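Local coordinates for protein manganese lipoxygenase (Gaeumannomyces graminis, PDB 5FX8) that oxygenates linoleic and alpha-linolenic acids to 11S- and 13R-hydroperoxy fatty acids, using a manganese ion held at its active site, at residues Y174-L179 with R211-D216; K275-N280 with A498-P503; A407-M412 with L463-T468. All blocks are in the same frame, centred on the assembly; numbering follows the deposited sequence.

Contact 1: residues Y174-L179 with R211-D216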
ATOM      1  N   TYR A 174       3.055   9.108  14.704  1.00 14.23           N
ATOM      2  CA  TYR A 174       1.907   8.835  15.527  1.00 10.17           C
ATOM      3  C   TYR A 174       2.266   8.404  16.937  1.00 14.24           C
ATOM      4  O   TYR A 174       1.361   8.062  17.693  1.00 17.66           O
ATOM      5  CB  TYR A 174       1.064   7.781  14.846  1.00 10.13           C
ATOM      6  CG  TYR A 174       0.320   8.318  13.681  1.00 10.06           C
ATOM      7  CD1 TYR A 174      -0.699   9.233  13.865  1.00  9.14           C
ATOM      8  CD2 TYR A 174       0.613   7.921  12.402  1.00 11.05           C
ATOM      9  CE1 TYR A 174      -1.372   9.704  12.850  1.00  7.43           C
ATOM     10  CE2 TYR A 174      -0.082   8.402  11.365  1.00  8.85           C
ATOM     11  CZ  TYR A 174      -1.074   9.288  11.614  1.00  6.80           C
ATOM     12  OH  TYR A 174      -1.791   9.795  10.601  1.00 11.44           O
ATOM     13  N   VAL A 175       3.547   8.427  17.323  1.00 10.21           N
ATOM     14  CA  VAL A 175       3.933   7.891  18.622  1.00 10.86           C
ATOM     15  C   VAL A 175       4.520   9.006  19.481  1.00 12.56           C
ATOM     16  O   VAL A 175       4.292   9.047  20.688  1.00 17.38           O
ATOM     17  CB  VAL A 175       4.882   6.662  18.497  1.00 10.76           C
ATOM     18  CG1 VAL A 175       6.201   6.967  17.895  1.00  9.56           C
ATOM     19  CG2 VAL A 175       5.129   6.033  19.832  1.00 11.05           C
ATOM     20  N   LEU A 176       5.195   9.962  18.866  1.00 10.71           N
ATOM     21  CA  LEU A 176       5.893  10.987  19.631  1.00 11.80           C
ATOM     22  C   LEU A 176       4.931  11.857  20.443  1.00 11.96           C
ATOM     23  O   LEU A 176       3.814  12.148  20.022  1.00 11.57           O
ATOM     24  CB  LEU A 176       6.709  11.856  18.681  1.00 11.07           C
ATOM     25  CG  LEU A 176       7.567  12.930  19.329  1.00 11.11           C
ATOM     26  CD1 LEU A 176       8.823  12.284  19.923  1.00 11.04           C
ATOM     27  CD2 LEU A 176       7.869  14.040  18.340  1.00  8.83           C
ATOM     28  N   LYS A 177       5.379  12.301  21.607  1.00 12.26           N
ATOM     29  CA  LYS A 177       4.517  13.085  22.472  1.00 13.39           C
ATOM     30  C   LYS A 177       5.392  13.984  23.326  1.00 14.43           C
ATOM     31  O   LYS A 177       6.413  13.536  23.840  1.00 15.41           O
ATOM     32  CB  LYS A 177       3.649  12.160  23.323  1.00 13.86           C
ATOM     33  CG  LYS A 177       3.448  12.627  24.714  1.00 23.39           C
ATOM     34  CD  LYS A 177       3.540  11.464  25.702  1.00 30.58           C
ATOM     35  CE  LYS A 177       3.677  11.945  27.150  1.00 26.49           C
ATOM     36  NZ  LYS A 177       3.801  10.779  28.069  1.00 36.31           N
ATOM     37  N   ARG A 178       5.019  15.258  23.430  1.00 15.87           N
ATOM     38  CA  ARG A 178       5.764  16.220  24.235  1.00 16.19           C
ATOM     39  C   ARG A 178       5.542  15.966  25.719  1.00 16.56           C
ATOM     40  O   ARG A 178       4.448  15.601  26.141  1.00 23.30           O
ATOM     41  CB  ARG A 178       5.328  17.640  23.894  1.00 15.00           C
ATOM     42  CG  ARG A 178       6.183  18.710  24.520  1.00 17.12           C
ATOM     43  CD  ARG A 178       5.504  20.053  24.488  1.00 18.63           C
ATOM     44  NE  ARG A 178       5.299  20.559  23.137  1.00 20.70           N
ATOM     45  CZ  ARG A 178       6.019  21.511  22.561  1.00 18.99           C
ATOM     46  NH1 ARG A 178       7.002  22.092  23.207  1.00 18.29           N
ATOM     47  NH2 ARG A 178       5.747  21.880  21.328  1.00 18.76           N
ATOM     48  N   LEU A 179       6.572  16.173  26.518  1.00 17.01           N
ATOM     49  CA  LEU A 179       6.450  15.992  27.957  1.00 19.66           C
ATOM     50  C   LEU A 179       5.932  17.272  28.585  1.00 19.66           C
ATOM     51  O   LEU A 179       6.575  18.316  28.493  1.00 19.52           O
ATOM     52  CB  LEU A 179       7.786  15.599  28.579  1.00 19.14           C
ATOM     53  CG  LEU A 179       8.249  14.196  28.190  1.00 19.19           C
ATOM     54  CD1 LEU A 179       9.572  13.863  28.860  1.00 13.74           C
ATOM     55  CD2 LEU A 179       7.154  13.149  28.499  1.00 17.78           C
ATOM     56  N   ARG A 211      10.611  21.428  26.274  1.00 19.02           N
ATOM     57  CA  ARG A 211      11.466  21.064  25.153  1.00 15.23           C
ATOM     58  C   ARG A 211      11.822  19.577  25.117  1.00 15.33           C
ATOM     59  O   ARG A 211      12.622  19.185  24.279  1.00 14.28           O
ATOM     60  CB  ARG A 211      12.749  21.895  25.178  1.00 15.21           C
ATOM     61  CG  ARG A 211      12.509  23.361  25.363  1.00 17.12           C
ATOM     62  CD  ARG A 211      13.761  24.193  25.317  1.00 16.93           C
ATOM     63  NE  ARG A 211      14.137  24.584  23.967  1.00 18.19           N
ATOM     64  CZ  ARG A 211      13.942  25.784  23.430  1.00 17.31           C
ATOM     65  NH1 ARG A 211      13.362  26.746  24.109  1.00 20.74           N
ATOM     66  NH2 ARG A 211      14.337  26.024  22.200  1.00 20.80           N
ATOM     67  N   LEU A 212      11.249  18.743  25.990  1.00 14.70           N
ATOM     68  CA  LEU A 212      11.496  17.304  26.005  1.00 14.70           C
ATOM     69  C   LEU A 212      10.315  16.539  25.421  1.00 13.48           C
ATOM     70  O   LEU A 212       9.165  16.808  25.765  1.00 13.68           O
ATOM     71  CB  LEU A 212      11.765  16.792  27.419  1.00 17.06           C
ATOM     72  CG  LEU A 212      13.148  16.917  28.047  1.00 17.64           C
ATOM     73  CD1 LEU A 212      13.175  16.054  29.250  1.00 15.44           C
ATOM     74  CD2 LEU A 212      14.254  16.522  27.119  1.00 16.00           C
ATOM     75  N   PHE A 213      10.617  15.558  24.577  1.00 13.00           N
ATOM     76  CA  PHE A 213       9.645  14.735  23.881  1.00 12.57           C
ATOM     77  C   PHE A 213      10.017  13.273  24.073  1.00 12.51           C
ATOM     78  O   PHE A 213      11.187  12.936  24.212  1.00 11.65           O
ATOM     79  CB  PHE A 213       9.604  15.045  22.390  1.00 12.12           C
ATOM     80  CG  PHE A 213       9.299  16.457  22.065  1.00 13.83           C
ATOM     81  CD1 PHE A 213      10.283  17.434  22.131  1.00 14.57           C
ATOM     82  CD2 PHE A 213       8.034  16.820  21.654  1.00 13.95           C
ATOM     83  CE1 PHE A 213       9.991  18.733  21.818  1.00 14.31           C
ATOM     84  CE2 PHE A 213       7.755  18.118  21.340  1.00 14.47           C
ATOM     85  CZ  PHE A 213       8.738  19.071  21.429  1.00 14.01           C
ATOM     86  N   LEU A 214       9.020  12.403  24.054  1.00 13.88           N
ATOM     87  CA  LEU A 214       9.211  11.007  24.417  1.00 12.01           C
ATOM     88  C   LEU A 214       8.573  10.098  23.391  1.00 11.83           C
ATOM     89  O   LEU A 214       7.461  10.358  22.946  1.00 16.41           O
ATOM     90  CB  LEU A 214       8.595  10.705  25.777  1.00 12.39           C
ATOM     91  CG  LEU A 214       8.539   9.237  26.203  1.00 14.56           C
ATOM     92  CD1 LEU A 214       9.915   8.645  26.297  1.00 11.75           C
ATOM     93  CD2 LEU A 214       7.880   9.140  27.526  1.00 15.74           C
ATOM     94  N   VAL A 215       9.264   9.025  23.034  1.00 11.31           N
ATOM     95  CA  VAL A 215       8.664   7.879  22.368  1.00 10.42           C
ATOM     96  C   VAL A 215       8.767   6.693  23.309  1.00 11.48           C
ATOM     97  O   VAL A 215       9.866   6.314  23.714  1.00 13.02           O
ATOM     98  CB  VAL A 215       9.353   7.566  21.043  1.00 11.42           C
ATOM     99  CG1 VAL A 215       8.756   6.307  20.426  1.00 11.65           C
ATOM    100  CG2 VAL A 215       9.218   8.726  20.131  1.00 13.63           C
ATOM    101  N   ASP A 216       7.638   6.091  23.636  1.00 12.39           N
ATOM    102  CA  ASP A 216       7.581   5.036  24.645  1.00 12.89           C
ATOM    103  C   ASP A 216       7.184   3.723  23.982  1.00 12.04           C
ATOM    104  O   ASP A 216       5.997   3.443  23.837  1.00 17.54           O
ATOM    105  CB  ASP A 216       6.595   5.406  25.759  1.00 11.52           C
ATOM    106  CG  ASP A 216       6.784   4.572  27.018  1.00 13.65           C
ATOM    107  OD1 ASP A 216       7.332   3.480  26.927  1.00 14.81           O
ATOM    108  OD2 ASP A 216       6.395   4.999  28.114  1.00 14.44           O
TER
HETATM  109  O   HOH W   1       9.275  18.954  28.104  1.00 19.67           O

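Contact 2: residues K275-N280 with A498-P503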
ATOM      1  N   LYS A 275      20.051   3.152  18.220  1.00 17.51           N
ATOM      2  CA  LYS A 275      19.092   3.651  17.263  1.00 13.78           C
ATOM      3  C   LYS A 275      18.496   2.519  16.456  1.00 12.98           C
ATOM      4  O   LYS A 275      17.319   2.573  16.119  1.00 17.96           O
ATOM      5  CB  LYS A 275      19.733   4.686  16.356  1.00 13.16           C
ATOM      6  CG  LYS A 275      20.069   5.943  17.071  1.00 16.07           C
ATOM      7  CD  LYS A 275      20.530   6.978  16.092  1.00 15.97           C
ATOM      8  CE  LYS A 275      21.867   6.657  15.508  1.00 17.36           C
ATOM      9  NZ  LYS A 275      22.150   7.664  14.473  1.00 18.12           N
ATOM     10  N   ILE A 276      19.274   1.480  16.158  1.00 12.66           N
ATOM     11  CA  ILE A 276      18.724   0.337  15.442  1.00 12.69           C
ATOM     12  C   ILE A 276      17.685  -0.391  16.293  1.00 13.82           C
ATOM     13  O   ILE A 276      16.617  -0.781  15.793  1.00 21.24           O
ATOM     14  CB  ILE A 276      19.844  -0.613  14.982  1.00 15.54           C
ATOM     15  CG1 ILE A 276      20.735   0.075  13.950  1.00 16.37           C
ATOM     16  CG2 ILE A 276      19.252  -1.827  14.311  1.00 14.31           C
ATOM     17  CD1 ILE A 276      21.830  -0.773  13.412  1.00 13.19           C
ATOM     18  N   MET A 277      17.957  -0.578  17.585  1.00 14.07           N
ATOM     19  CA  MET A 277      16.970  -1.248  18.424  1.00 15.43           C
ATOM     20  C   MET A 277      15.679  -0.440  18.511  1.00 14.84           C
ATOM     21  O   MET A 277      14.569  -0.995  18.425  1.00 22.14           O
ATOM     22  CB  MET A 277      17.549  -1.506  19.811  1.00 15.27           C
ATOM     23  CG  MET A 277      18.715  -2.433  19.782  1.00 16.44           C
ATOM     24  SD  MET A 277      19.329  -2.888  21.413  1.00 35.95           S
ATOM     25  CE  MET A 277      20.230  -1.444  21.921  1.00 16.73           C
ATOM     26  N   PHE A 278      15.804   0.873  18.676  1.00 14.27           N
ATOM     27  CA  PHE A 278      14.619   1.715  18.668  1.00 12.59           C
ATOM     28  C   PHE A 278      13.886   1.611  17.344  1.00 11.77           C
ATOM     29  O   PHE A 278      12.662   1.596  17.318  1.00 19.49           O
ATOM     30  CB  PHE A 278      14.991   3.161  18.965  1.00 11.91           C
ATOM     31  CG  PHE A 278      13.826   4.116  18.938  1.00 12.95           C
ATOM     32  CD1 PHE A 278      13.382   4.674  17.752  1.00 10.36           C
ATOM     33  CD2 PHE A 278      13.211   4.503  20.114  1.00 13.76           C
ATOM     34  CE1 PHE A 278      12.355   5.550  17.734  1.00 10.00           C
ATOM     35  CE2 PHE A 278      12.171   5.392  20.098  1.00 11.28           C
ATOM     36  CZ  PHE A 278      11.743   5.912  18.887  1.00 11.23           C
ATOM     37  N   ASN A 279      14.603   1.549  16.231  1.00 17.41           N
ATOM     38  CA  ASN A 279      13.891   1.488  14.964  1.00 11.28           C
ATOM     39  C   ASN A 279      13.142   0.170  14.802  1.00 12.52           C
ATOM     40  O   ASN A 279      12.107   0.115  14.128  1.00 11.11           O
ATOM     41  CB  ASN A 279      14.863   1.710  13.828  1.00 11.66           C
ATOM     42  CG  ASN A 279      15.286   3.153  13.715  1.00 13.84           C
ATOM     43  OD1 ASN A 279      14.586   4.046  14.150  1.00 16.91           O
ATOM     44  ND2 ASN A 279      16.437   3.382  13.131  1.00 15.34           N
ATOM     45  N   ASN A 280      13.661  -0.889  15.415  1.00 12.48           N
ATOM     46  CA  ASN A 280      12.988  -2.171  15.457  1.00 10.93           C
ATOM     47  C   ASN A 280      11.689  -2.079  16.242  1.00 14.19           C
ATOM     48  O   ASN A 280      10.638  -2.589  15.815  1.00 12.32           O
ATOM     49  CB  ASN A 280      13.951  -3.167  16.087  1.00 13.79           C
ATOM     50  CG  ASN A 280      13.398  -4.539  16.167  1.00 11.64           C
ATOM     51  OD1 ASN A 280      13.012  -5.004  17.225  1.00 12.68           O
ATOM     52  ND2 ASN A 280      13.364  -5.205  15.047  1.00 13.25           N
ATOM     53  N   ALA A 498      13.554  -5.586  10.583  1.00 10.45           N
ATOM     54  CA  ALA A 498      12.364  -6.223  11.120  1.00 10.85           C
ATOM     55  C   ALA A 498      12.670  -7.072  12.350  1.00 12.93           C
ATOM     56  O   ALA A 498      11.834  -7.185  13.243  1.00 12.41           O
ATOM     57  CB  ALA A 498      11.716  -7.074  10.050  1.00 11.06           C
ATOM     58  N   ALA A 499      13.859  -7.658  12.432  1.00 13.27           N
ATOM     59  CA  ALA A 499      14.221  -8.453  13.588  1.00 13.12           C
ATOM     60  C   ALA A 499      15.673  -8.199  13.964  1.00 16.91           C
ATOM     61  O   ALA A 499      16.486  -7.818  13.125  1.00 14.34           O
ATOM     62  CB  ALA A 499      14.011  -9.948  13.318  1.00 13.20           C
ATOM     63  N   LEU A 500      16.002  -8.445  15.227  1.00 16.14           N
ATOM     64  CA  LEU A 500      17.391  -8.435  15.671  1.00 17.91           C
ATOM     65  C   LEU A 500      17.878  -9.865  15.862  1.00 18.68           C
ATOM     66  O   LEU A 500      17.164 -10.704  16.418  1.00 18.20           O
ATOM     67  CB  LEU A 500      17.555  -7.652  16.966  1.00 17.05           C
ATOM     68  CG  LEU A 500      16.915  -6.265  17.005  1.00 17.61           C
ATOM     69  CD1 LEU A 500      17.255  -5.609  18.325  1.00 21.45           C
ATOM     70  CD2 LEU A 500      17.394  -5.410  15.847  1.00 15.69           C
ATOM     71  N   TYR A 501      19.099 -10.133  15.411  1.00 18.21           N
ATOM     72  CA  TYR A 501      19.616 -11.484  15.285  1.00 16.94           C
ATOM     73  C   TYR A 501      20.737 -11.770  16.273  1.00 19.64           C
ATOM     74  O   TYR A 501      21.375 -12.811  16.189  1.00 20.80           O
ATOM     75  CB  TYR A 501      20.063 -11.734  13.839  1.00 20.11           C
ATOM     76  CG  TYR A 501      18.893 -11.812  12.870  1.00 20.58           C
ATOM     77  CD1 TYR A 501      18.373 -10.660  12.298  1.00 19.21           C
ATOM     78  CD2 TYR A 501      18.284 -13.032  12.555  1.00 18.39           C
ATOM     79  CE1 TYR A 501      17.323 -10.705  11.443  1.00 15.77           C
ATOM     80  CE2 TYR A 501      17.220 -13.085  11.691  1.00 18.28           C
ATOM     81  CZ  TYR A 501      16.748 -11.902  11.151  1.00 19.72           C
ATOM     82  OH  TYR A 501      15.696 -11.872  10.296  1.00 27.14           O
ATOM     83  N   ALA A 502      20.961 -10.891  17.230  1.00 20.91           N
ATOM     84  CA  ALA A 502      21.956 -11.113  18.251  1.00 18.37           C
ATOM     85  C   ALA A 502      21.407 -10.552  19.547  1.00 19.65           C
ATOM     86  O   ALA A 502      20.625  -9.601  19.528  1.00 23.13           O
ATOM     87  CB  ALA A 502      23.294 -10.447  17.898  1.00 18.96           C
ATOM     88  N   PRO A 503      21.781 -11.129  20.682  1.00 21.56           N
ATOM     89  CA  PRO A 503      21.170 -10.727  21.953  1.00 20.47           C
ATOM     90  C   PRO A 503      21.451  -9.280  22.294  1.00 19.25           C
ATOM     91  O   PRO A 503      22.498  -8.726  21.955  1.00 24.32           O
ATOM     92  CB  PRO A 503      21.830 -11.664  22.970  1.00 18.61           C
ATOM     93  CG  PRO A 503      22.246 -12.801  22.187  1.00 20.10           C
ATOM     94  CD  PRO A 503      22.663 -12.291  20.854  1.00 17.66           C
TER
HETATM   95  O   HOH W   2      13.269  -7.962  16.758  1.00 20.66           O

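Contact 3: residues A407-M412 with L463-T468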
ATOM      1  N   ALA A 407      -7.275  19.710   0.751  1.00  6.90           N
ATOM      2  CA  ALA A 407      -7.916  19.386  -0.512  1.00  6.72           C
ATOM      3  C   ALA A 407      -9.119  18.469  -0.299  1.00 10.70           C
ATOM      4  O   ALA A 407     -10.179  18.643  -0.918  1.00 14.27           O
ATOM      5  CB  ALA A 407      -6.898  18.750  -1.448  1.00  7.09           C
ATOM      6  N   ILE A 408      -8.979  17.494   0.592  1.00 11.44           N
ATOM      7  CA  ILE A 408     -10.063  16.556   0.842  1.00  7.09           C
ATOM      8  C   ILE A 408     -11.239  17.271   1.484  1.00  7.70           C
ATOM      9  O   ILE A 408     -12.400  16.953   1.231  1.00  7.21           O
ATOM     10  CB  ILE A 408      -9.549  15.403   1.723  1.00  8.78           C
ATOM     11  CG1 ILE A 408      -8.466  14.604   0.985  1.00  5.82           C
ATOM     12  CG2 ILE A 408     -10.688  14.531   2.243  1.00  6.25           C
ATOM     13  CD1 ILE A 408      -7.974  13.412   1.744  1.00  4.73           C
ATOM     14  N   ARG A 409     -10.954  18.234   2.346  1.00  7.85           N
ATOM     15  CA  ARG A 409     -12.019  18.875   3.087  1.00  8.73           C
ATOM     16  C   ARG A 409     -12.754  19.837   2.193  1.00  9.43           C
ATOM     17  O   ARG A 409     -13.982  19.879   2.202  1.00 12.06           O
ATOM     18  CB  ARG A 409     -11.472  19.579   4.319  1.00  7.68           C
ATOM     19  CG  ARG A 409     -12.570  20.206   5.108  1.00  7.70           C
ATOM     20  CD  ARG A 409     -12.197  20.645   6.490  1.00  8.94           C
ATOM     21  NE  ARG A 409     -13.417  21.061   7.160  1.00 14.23           N
ATOM     22  CZ  ARG A 409     -14.105  20.320   8.015  1.00 15.77           C
ATOM     23  NH1 ARG A 409     -13.660  19.106   8.355  1.00 13.29           N
ATOM     24  NH2 ARG A 409     -15.229  20.802   8.548  1.00 17.09           N
ATOM     25  N   ARG A 410     -12.020  20.573   1.367  1.00  9.42           N
ATOM     26  CA  ARG A 410     -12.687  21.353   0.344  1.00 10.50           C
ATOM     27  C   ARG A 410     -13.640  20.481  -0.463  1.00 10.21           C
ATOM     28  O   ARG A 410     -14.815  20.829  -0.626  1.00 11.36           O
ATOM     29  CB  ARG A 410     -11.664  22.032  -0.547  1.00 10.99           C
ATOM     30  CG  ARG A 410     -12.273  22.911  -1.594  1.00 11.36           C
ATOM     31  CD  ARG A 410     -11.198  23.450  -2.494  1.00 17.76           C
ATOM     32  NE  ARG A 410     -10.113  24.059  -1.723  1.00 24.78           N
ATOM     33  CZ  ARG A 410     -10.132  25.323  -1.303  1.00 32.39           C
ATOM     34  NH1 ARG A 410     -11.180  26.108  -1.580  1.00 27.65           N
ATOM     35  NH2 ARG A 410      -9.112  25.805  -0.603  1.00 35.15           N
ATOM     36  N   PHE A 411     -13.166  19.329  -0.955  1.00  9.10           N
ATOM     37  CA  PHE A 411     -14.074  18.477  -1.710  1.00  8.62           C
ATOM     38  C   PHE A 411     -15.270  18.058  -0.870  1.00 14.47           C
ATOM     39  O   PHE A 411     -16.402  18.069  -1.350  1.00 16.82           O
ATOM     40  CB  PHE A 411     -13.380  17.237  -2.247  1.00  7.66           C
ATOM     41  CG  PHE A 411     -14.322  16.271  -2.878  1.00  7.31           C
ATOM     42  CD1 PHE A 411     -14.949  15.297  -2.125  1.00  7.04           C
ATOM     43  CD2 PHE A 411     -14.606  16.353  -4.215  1.00  7.26           C
ATOM     44  CE1 PHE A 411     -15.818  14.450  -2.688  1.00  6.82           C
ATOM     45  CE2 PHE A 411     -15.469  15.487  -4.788  1.00  7.08           C
ATOM     46  CZ  PHE A 411     -16.087  14.542  -4.022  1.00  7.21           C
ATOM     47  N   MET A 412     -15.041  17.629   0.365  1.00  9.55           N
ATOM     48  CA  MET A 412     -16.151  17.095   1.130  1.00  9.58           C
ATOM     49  C   MET A 412     -17.153  18.182   1.428  1.00 10.95           C
ATOM     50  O   MET A 412     -18.356  17.934   1.453  1.00 11.70           O
ATOM     51  CB  MET A 412     -15.667  16.434   2.419  1.00  8.54           C
ATOM     52  CG  MET A 412     -14.995  15.119   2.225  1.00  7.63           C
ATOM     53  SD  MET A 412     -15.972  13.884   1.351  1.00 11.93           S
ATOM     54  CE  MET A 412     -14.828  12.520   1.420  1.00  5.32           C
ATOM     55  N   LEU A 463     -20.775  16.252   9.653  1.00 12.16           N
ATOM     56  CA  LEU A 463     -20.706  15.297   8.572  1.00 12.26           C
ATOM     57  C   LEU A 463     -19.434  15.492   7.754  1.00 11.31           C
ATOM     58  O   LEU A 463     -18.781  14.515   7.374  1.00 22.88           O
ATOM     59  CB  LEU A 463     -21.959  15.421   7.713  1.00 12.17           C
ATOM     60  CG  LEU A 463     -21.964  14.417   6.574  1.00 10.48           C
ATOM     61  CD1 LEU A 463     -21.908  13.038   7.162  1.00  9.20           C
ATOM     62  CD2 LEU A 463     -23.142  14.581   5.680  1.00  9.30           C
ATOM     63  N   VAL A 464     -19.055  16.742   7.493  1.00 10.99           N
ATOM     64  CA  VAL A 464     -17.854  17.010   6.711  1.00 11.65           C
ATOM     65  C   VAL A 464     -16.615  16.506   7.443  1.00 13.52           C
ATOM     66  O   VAL A 464     -15.667  16.018   6.817  1.00 16.85           O
ATOM     67  CB  VAL A 464     -17.758  18.514   6.373  1.00 12.31           C
ATOM     68  CG1 VAL A 464     -16.435  18.867   5.780  1.00 11.33           C
ATOM     69  CG2 VAL A 464     -18.819  18.892   5.409  1.00 12.87           C
ATOM     70  N   ASP A 465     -16.599  16.614   8.774  1.00 14.49           N
ATOM     71  CA  ASP A 465     -15.488  16.063   9.547  1.00 10.06           C
ATOM     72  C   ASP A 465     -15.389  14.559   9.386  1.00  8.79           C
ATOM     73  O   ASP A 465     -14.306  14.022   9.169  1.00  7.91           O
ATOM     74  CB  ASP A 465     -15.645  16.386  11.016  1.00 11.74           C
ATOM     75  CG  ASP A 465     -15.364  17.817  11.331  1.00 15.40           C
ATOM     76  OD1 ASP A 465     -14.818  18.544  10.461  1.00 12.53           O
ATOM     77  OD2 ASP A 465     -15.704  18.202  12.471  1.00 15.23           O
ATOM     78  N   VAL A 466     -16.513  13.872   9.508  1.00  8.72           N
ATOM     79  CA  VAL A 466     -16.538  12.423   9.364  1.00  9.11           C
ATOM     80  C   VAL A 466     -16.013  11.998   7.997  1.00  8.33           C
ATOM     81  O   VAL A 466     -15.094  11.174   7.894  1.00  8.00           O
ATOM     82  CB  VAL A 466     -17.963  11.905   9.624  1.00  9.09           C
ATOM     83  CG1 VAL A 466     -18.123  10.467   9.176  1.00  9.03           C
ATOM     84  CG2 VAL A 466     -18.265  12.028  11.070  1.00  8.09           C
ATOM     85  N   LEU A 467     -16.572  12.566   6.929  1.00  9.43           N
ATOM     86  CA  LEU A 467     -16.174  12.179   5.581  1.00  9.13           C
ATOM     87  C   LEU A 467     -14.727  12.566   5.275  1.00  7.43           C
ATOM     88  O   LEU A 467     -14.004  11.818   4.601  1.00 12.07           O
ATOM     89  CB  LEU A 467     -17.132  12.793   4.570  1.00  8.83           C
ATOM     90  CG  LEU A 467     -18.612  12.484   4.786  1.00  9.89           C
ATOM     91  CD1 LEU A 467     -19.486  13.056   3.695  1.00  7.01           C
ATOM     92  CD2 LEU A 467     -18.831  10.982   4.896  1.00 10.21           C
ATOM     93  N   THR A 468     -14.277  13.712   5.780  1.00  7.97           N
ATOM     94  CA  THR A 468     -12.880  14.089   5.623  1.00  9.05           C
ATOM     95  C   THR A 468     -11.957  13.114   6.336  1.00 15.40           C
ATOM     96  O   THR A 468     -10.931  12.702   5.790  1.00  7.44           O
ATOM     97  CB  THR A 468     -12.672  15.496   6.144  1.00  8.25           C
ATOM     98  OG1 THR A 468     -13.648  16.330   5.550  1.00  9.37           O
ATOM     99  CG2 THR A 468     -11.339  16.004   5.743  1.00  7.28           C
TER

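Contact 1: residues Y174-L179 with R211-D216
K177 and L214 face each other as an antiparallel hydrogen-bonded pair, joining the outermost strand 177-178 to strand 212-216 of the five-stranded antiparallel sheet in the lipoxygenase fold. Both amides of the pair are used: K177 N gives its hydrogen to L214 O at 3.1 Å, and L214 N returns a straighter bond to K177 O. Two residues on, L179 N donates to L212 O over 2.8 Å. Beyond this bond, a water sits between L179 O and L212 N, accepting from the latter at 2.9 Å and probably donating to the former. The backbones of F213 and V215 hydrogen-bond to F238 and G236 on strand 235-241.

R178 and F213 form the non-hydrogen-bonded pair, their side chains running side by side. A buried arginine needs acceptors, and three carbonyls serve it: G210 O takes NH1, G382 O takes NE and P390 O takes NH2. A bend at chi3 (-65°) puts R178 NE 3.9 Å from F213 CE2. On the face of K177 and L214, L179 CD2 lies 3.9 Å from L214 CB. The aromatic tip of F213, its CZ, rests 3.8 Å above the centre of the R178 guanidinium, the two planes inclined at 52°.

Contact 2: residues K275-N280 with A498-P503
L500 pushes its side chain against helix 268-305, where it meets residues on adjoining turns. Its CD1 lies 3.8 Å from M277 CG, the two side chains crossing at about a right angle, and its CG is 4.0 Å from the amide carbon CG of N280. I276 adds a more distant contact, from its CG2 to L500 CD2. A branched leucine suits this place because its two methyls can address different helix residues, one toward M277 and the other toward I276 and N280.

Beside this apolar patch the interface is polar and less closely fitted. N280 has CG anti to its backbone N (chi1 -179°), and the amide beyond it works in two directions. ND2 makes a weak bond to A498 O, 3.1 Å long and bent to 126° at the hydrogen; its stronger acceptor is P497 O. OD1 accepts from a water 3.0 Å away, which in turn accepts from L500 N, so this water links helix to loop. Asparagine, carrying both donor and acceptor, can serve backbone groups that form no regular structure here. A non-regular segment is thus pinned against the long central helix typical of the lipoxygenase catalytic domain, which also carries the manganese ligands H290 and H294.

Contact 3: residues A407-M412 with L463-T468
R409, M412 and T468 bury the most surface where helices 396-420 and 460-481 cross, with short-segment axes 9.2 Å apart at 132°. R409 reaches across extended, CG anti to the backbone N (chi1 -178°). V464 CG1 lies over the centre of one guanidinium face, 3.5 Å above its plane, while D465 OD1 sits at the edge. NH1 and a weaker donor, NH2, both address that one oxygen in a salt bridge; NH2 is 3.0 Å from OD1, and the very short NH1 distance is doubtful. Arginine suits this place: its apolar stem lies against T468 CG2 and V464 CG1 and carries the guanidinium to D465.

T468 puts its methyl against helix 396-420, CG2 standing 3.9 Å from both R409 CB and I408 CG2. Its hydroxyl donates within its own helix to V464 O, although the modelled length is too short to trust. M412 and T468 slide past each other in opposite directions, M412 CB 3.7 Å from T468 OG1. The unbranched M412, bent at chi2 (-56°), reaches L467 CB with SD at 3.6 Å. The chemistry is therefore divided: apolar contacts fill the buried part, and the ion pair joins the helices at its partly exposed border.

All three contacts are largely buried, yet they secure different elements. Contact 1 pairs strands and combines backbone hydrogen bonds with apolar packing; contact 2 sets a loop on a helix through one leucine, a weak bond and a water; contact 3 joins two helices by apolar packing with a salt bridge between partly exposed residues. Contacts 1 and 2 meet directly, V215 packing on F278, and V175 also touches helix 268-305, so that helix underlies both. Contact 3 lies apart, its centre about 40 Å from that of contact 2, across the centre of the chain. Its helix 460-481 also carries the manganese ligand H478, though the I408 side chain is about 11 Å from that of H478.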